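PDB 4N91: TRAP dicarboxylate transporter, DctP subunit from Anaerococcus prevoti, which binds D-glucuronate, in both its alpha and beta forms, as the solute-binding component that probably serves a TRAP-type transporter. Local coordinates for residues Q41-E53 and L269-V281. Sequence-based numbering, arbitrary orientation.
Sequences QNHPTHLGLLAFE and LNEVQRKEWKVAV
His43, whose NE2 approaches the edge of the Trp277 ring (3.9 Å to CZ3), is fixed from its other nitrogen: Thr45 N donates to His43 ND1 over 3.0 Å, nearly straight at 163° and in the imidazole plane. This is an N-cap made by the histidine side chain at the start of the helix that begins at Pro44. The His43 side chain extends with CG anti to the backbone N, which lets ND1 close the cap while NE2 reaches Trp277; the two ring planes meet at 52°. Pro44 follows as a knob set in a hole formed by Gln273, Glu276, Trp277 and Ala280, its CG 3.6 Å from Ala280 CB. Next to it, the CG of Gln273 packs against the carbonyl of Pro44. The Gln273 side chain runs alongside Thr45, but its NE2 is hydrogen-bonded to the backbone O of Asp150. Further along, the backbones come nearest at Gly48, whose CA is 4.4 Å from that of Gln273. Leu269 CD1 lies 3.4 Å from Gly48 C and continues onto Leu49 CD2, while Val272 spreads its two methyls over Gly48 CA and Ala51 CB. On the outer flank Leu47 crosses Glu276 at about a right angle, its CD1 against the carboxylate, whose OE2 is salt-bridged to Lys275 NZ. The axes of 44-53 and 269-281 run roughly antiparallel, at 149° and 7.7 Å apart. Trp277 touches Asn216 of the sugar site, and the His43 side chain lies about 5 Å from bound glucuronate. The contact thus joins two helices of this family 7 solute-binding protein beside its five-stranded sheet: Thr45 and Gln273 touch Leu149 on strand 143-149, Phe52 reaches Ile66 on strand 64-69, and Met218 of helix 218-221 covers His43, Pro44, Trp277 and Ala280.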
# COMPACT_ATOMS: atom_id res chain seq x y z
N GLN A 41 1.81 4.36 -15.74
CA GLN A 41 2.25 5.75 -15.90
C GLN A 41 1.15 6.79 -15.64
O GLN A 41 1.46 7.96 -15.47
CB GLN A 41 2.84 5.94 -17.28
CG GLN A 41 4.17 5.24 -17.45
CD GLN A 41 4.74 5.43 -18.82
OE1 GLN A 41 5.17 6.53 -19.18
NE2 GLN A 41 4.74 4.37 -19.62
N ASN A 42 -0.11 6.36 -15.58
CA ASN A 42 -1.21 7.28 -15.28
C ASN A 42 -1.53 7.36 -13.79
O ASN A 42 -2.30 8.21 -13.35
CB ASN A 42 -2.46 6.82 -16.01
CG ASN A 42 -2.33 6.97 -17.51
OD1 ASN A 42 -1.85 7.99 -18.01
ND2 ASN A 42 -2.72 5.94 -18.23
N HIS A 43 -0.94 6.46 -13.01
CA HIS A 43 -1.32 6.33 -11.61
C HIS A 43 -0.70 7.48 -10.78
O HIS A 43 0.38 7.93 -11.07
CB HIS A 43 -0.79 4.96 -11.14
CG HIS A 43 -1.23 4.56 -9.77
ND1 HIS A 43 -0.66 5.08 -8.63
CD2 HIS A 43 -2.15 3.67 -9.35
CE1 HIS A 43 -1.22 4.54 -7.57
NE2 HIS A 43 -2.13 3.67 -7.98
N PRO A 44 -1.40 7.95 -9.73
CA PRO A 44 -0.88 8.98 -8.81
C PRO A 44 0.57 8.79 -8.37
O PRO A 44 1.32 9.75 -8.21
CB PRO A 44 -1.82 8.87 -7.62
CG PRO A 44 -3.12 8.54 -8.27
CD PRO A 44 -2.74 7.50 -9.31
N THR A 45 0.96 7.57 -8.08
CA THR A 45 2.34 7.29 -7.69
C THR A 45 3.35 7.63 -8.75
O THR A 45 4.41 8.17 -8.45
CB THR A 45 2.43 5.81 -7.24
OG1 THR A 45 1.66 5.68 -6.05
CG2 THR A 45 3.88 5.39 -6.99
N HIS A 46 3.05 7.33 -10.02
CA HIS A 46 3.95 7.73 -11.08
C HIS A 46 4.00 9.26 -11.20
O HIS A 46 5.08 9.83 -11.32
CB HIS A 46 3.57 7.10 -12.42
CG HIS A 46 4.59 7.32 -13.48
ND1 HIS A 46 5.85 6.77 -13.44
CD2 HIS A 46 4.56 8.08 -14.60
CE1 HIS A 46 6.55 7.16 -14.48
NE2 HIS A 46 5.78 7.94 -15.22
N LEU A 47 2.84 9.92 -11.11
CA LEU A 47 2.78 11.37 -11.21
C LEU A 47 3.56 12.00 -10.05
O LEU A 47 4.27 12.98 -10.25
CB LEU A 47 1.34 11.86 -11.21
CG LEU A 47 0.45 11.26 -12.29
CD1 LEU A 47 -0.98 11.77 -12.15
CD2 LEU A 47 1.00 11.57 -13.64
N GLY A 48 3.41 11.46 -8.85
CA GLY A 48 4.20 11.95 -7.73
C GLY A 48 5.70 11.77 -7.94
O GLY A 48 6.52 12.65 -7.63
N LEU A 49 6.08 10.62 -8.46
CA LEU A 49 7.51 10.37 -8.66
C LEU A 49 8.09 11.24 -9.77
O LEU A 49 9.26 11.65 -9.69
CB LEU A 49 7.79 8.88 -8.87
CG LEU A 49 7.62 7.98 -7.65
CD1 LEU A 49 7.61 6.52 -8.04
CD2 LEU A 49 8.72 8.25 -6.64
N LEU A 50 7.30 11.55 -10.79
CA LEU A 50 7.74 12.48 -11.82
C LEU A 50 7.95 13.86 -11.18
O LEU A 50 8.88 14.59 -11.55
CB LEU A 50 6.72 12.58 -12.95
CG LEU A 50 6.64 11.36 -13.89
CD1 LEU A 50 5.61 11.63 -14.98
CD2 LEU A 50 8.00 11.05 -14.50
N ALA A 51 7.10 14.23 -10.24
CA ALA A 51 7.27 15.53 -9.54
C ALA A 51 8.54 15.53 -8.68
O ALA A 51 9.30 16.50 -8.64
CB ALA A 51 6.05 15.83 -8.71
N PHE A 52 8.78 14.41 -8.01
CA PHE A 52 10.04 14.18 -7.29
C PHE A 52 11.25 14.38 -8.20
O PHE A 52 12.20 15.12 -7.86
CB PHE A 52 10.02 12.76 -6.72
CG PHE A 52 11.35 12.27 -6.20
CD1 PHE A 52 11.86 12.73 -5.00
CD2 PHE A 52 12.08 11.34 -6.91
CE1 PHE A 52 13.10 12.28 -4.51
CE2 PHE A 52 13.32 10.88 -6.43
CZ PHE A 52 13.82 11.36 -5.24
N GLU A 53 11.22 13.73 -9.37
CA GLU A 53 12.32 13.81 -10.32
C GLU A 53 12.55 15.25 -10.75
O GLU A 53 13.68 15.74 -10.78
CB GLU A 53 12.04 12.95 -11.53
CG GLU A 53 13.02 13.14 -12.67
CD GLU A 53 12.76 12.19 -13.80
OE1 GLU A 53 11.89 11.31 -13.65
OE2 GLU A 53 13.44 12.31 -14.85
N LEU A 269 6.83 14.51 -3.30
CA LEU A 269 6.29 13.22 -3.74
C LEU A 269 5.01 12.88 -2.97
O LEU A 269 3.97 12.57 -3.54
CB LEU A 269 7.35 12.15 -3.49
CG LEU A 269 6.91 10.71 -3.56
CD1 LEU A 269 6.25 10.37 -4.88
CD2 LEU A 269 8.16 9.82 -3.33
N ASN A 270 5.10 12.97 -1.65
CA ASN A 270 3.95 12.70 -0.79
C ASN A 270 2.78 13.63 -1.15
O ASN A 270 1.64 13.19 -1.32
CB ASN A 270 4.37 12.87 0.67
CG ASN A 270 3.21 12.78 1.64
OD1 ASN A 270 2.63 13.78 2.03
ND2 ASN A 270 2.87 11.57 2.04
N GLU A 271 3.06 14.91 -1.27
CA GLU A 271 2.01 15.90 -1.53
C GLU A 271 1.35 15.73 -2.88
O GLU A 271 0.12 15.77 -2.98
CB GLU A 271 2.59 17.30 -1.40
CG GLU A 271 2.99 17.63 0.05
CD GLU A 271 3.92 18.79 0.16
OE1 GLU A 271 4.51 19.20 -0.86
OE2 GLU A 271 4.05 19.35 1.28
N VAL A 272 2.15 15.52 -3.92
CA VAL A 272 1.61 15.41 -5.27
C VAL A 272 0.86 14.11 -5.44
O VAL A 272 -0.25 14.10 -5.97
CB VAL A 272 2.72 15.54 -6.33
CG1 VAL A 272 2.19 15.22 -7.71
CG2 VAL A 272 3.30 16.96 -6.30
N GLN A 273 1.42 13.01 -4.94
CA GLN A 273 0.71 11.73 -4.98
C GLN A 273 -0.64 11.78 -4.28
O GLN A 273 -1.63 11.28 -4.80
CB GLN A 273 1.57 10.63 -4.38
CG GLN A 273 1.05 9.25 -4.70
CD GLN A 273 0.01 8.73 -3.75
OE1 GLN A 273 -0.27 9.32 -2.70
NE2 GLN A 273 -0.58 7.58 -4.11
N ARG A 274 -0.69 12.40 -3.11
CA ARG A 274 -1.94 12.47 -2.36
C ARG A 274 -2.99 13.33 -3.08
O ARG A 274 -4.17 12.97 -3.11
CB ARG A 274 -1.68 12.96 -0.94
CG ARG A 274 -1.03 11.93 -0.09
CD ARG A 274 -0.39 12.51 1.14
NE ARG A 274 -1.39 13.04 2.07
CZ ARG A 274 -1.08 13.57 3.25
NH1 ARG A 274 0.19 13.68 3.64
NH2 ARG A 274 -2.04 13.97 4.04
N LYS A 275 -2.57 14.44 -3.67
CA LYS A 275 -3.50 15.28 -4.43
C LYS A 275 -4.03 14.52 -5.64
O LYS A 275 -5.23 14.54 -5.96
CB LYS A 275 -2.79 16.55 -4.89
CG LYS A 275 -3.60 17.50 -5.78
CD LYS A 275 -3.43 17.18 -7.26
CE LYS A 275 -3.84 18.32 -8.16
NZ LYS A 275 -3.73 17.94 -9.60
N GLU A 276 -3.13 13.82 -6.31
CA GLU A 276 -3.53 13.09 -7.52
C GLU A 276 -4.38 11.89 -7.17
O GLU A 276 -5.25 11.49 -7.95
CB GLU A 276 -2.29 12.68 -8.33
CG GLU A 276 -1.52 13.85 -8.89
CD GLU A 276 -2.26 14.63 -9.97
OE1 GLU A 276 -3.35 14.22 -10.42
OE2 GLU A 276 -1.73 15.68 -10.38
N TRP A 277 -4.15 11.31 -6.00
CA TRP A 277 -4.92 10.16 -5.53
C TRP A 277 -6.40 10.50 -5.45
O TRP A 277 -7.25 9.76 -5.92
CB TRP A 277 -4.42 9.67 -4.17
CG TRP A 277 -5.26 8.54 -3.73
CD1 TRP A 277 -6.28 8.57 -2.81
CD2 TRP A 277 -5.21 7.21 -4.24
NE1 TRP A 277 -6.86 7.33 -2.72
CE2 TRP A 277 -6.23 6.48 -3.59
CE3 TRP A 277 -4.41 6.55 -5.18
CZ2 TRP A 277 -6.47 5.14 -3.86
CZ3 TRP A 277 -4.65 5.22 -5.45
CH2 TRP A 277 -5.67 4.53 -4.78
N LYS A 278 -6.71 11.66 -4.88
CA LYS A 278 -8.10 12.10 -4.72
C LYS A 278 -8.81 12.20 -6.07
O LYS A 278 -9.90 11.67 -6.24
CB LYS A 278 -8.14 13.45 -3.99
CG LYS A 278 -7.51 13.42 -2.60
CD LYS A 278 -7.54 14.79 -1.94
CE LYS A 278 -6.54 14.90 -0.80
NZ LYS A 278 -6.96 14.10 0.38
N VAL A 279 -8.14 12.82 -7.03
CA VAL A 279 -8.64 12.94 -8.39
C VAL A 279 -8.86 11.56 -9.02
O VAL A 279 -9.93 11.26 -9.57
CB VAL A 279 -7.65 13.77 -9.25
CG1 VAL A 279 -8.10 13.84 -10.69
CG2 VAL A 279 -7.52 15.18 -8.68
N ALA A 280 -7.83 10.73 -8.94
CA ALA A 280 -7.82 9.44 -9.64
C ALA A 280 -8.87 8.50 -9.08
O ALA A 280 -9.52 7.78 -9.84
CB ALA A 280 -6.45 8.81 -9.54
N VAL A 281 -9.04 8.47 -7.77
CA VAL A 281 -9.96 7.51 -7.19
C VAL A 281 -11.41 7.88 -7.55
O VAL A 281 -12.23 7.00 -7.82
CB VAL A 281 -9.69 7.30 -5.67
CG1 VAL A 281 -10.08 8.50 -4.88
CG2 VAL A 281 -10.42 6.06 -5.16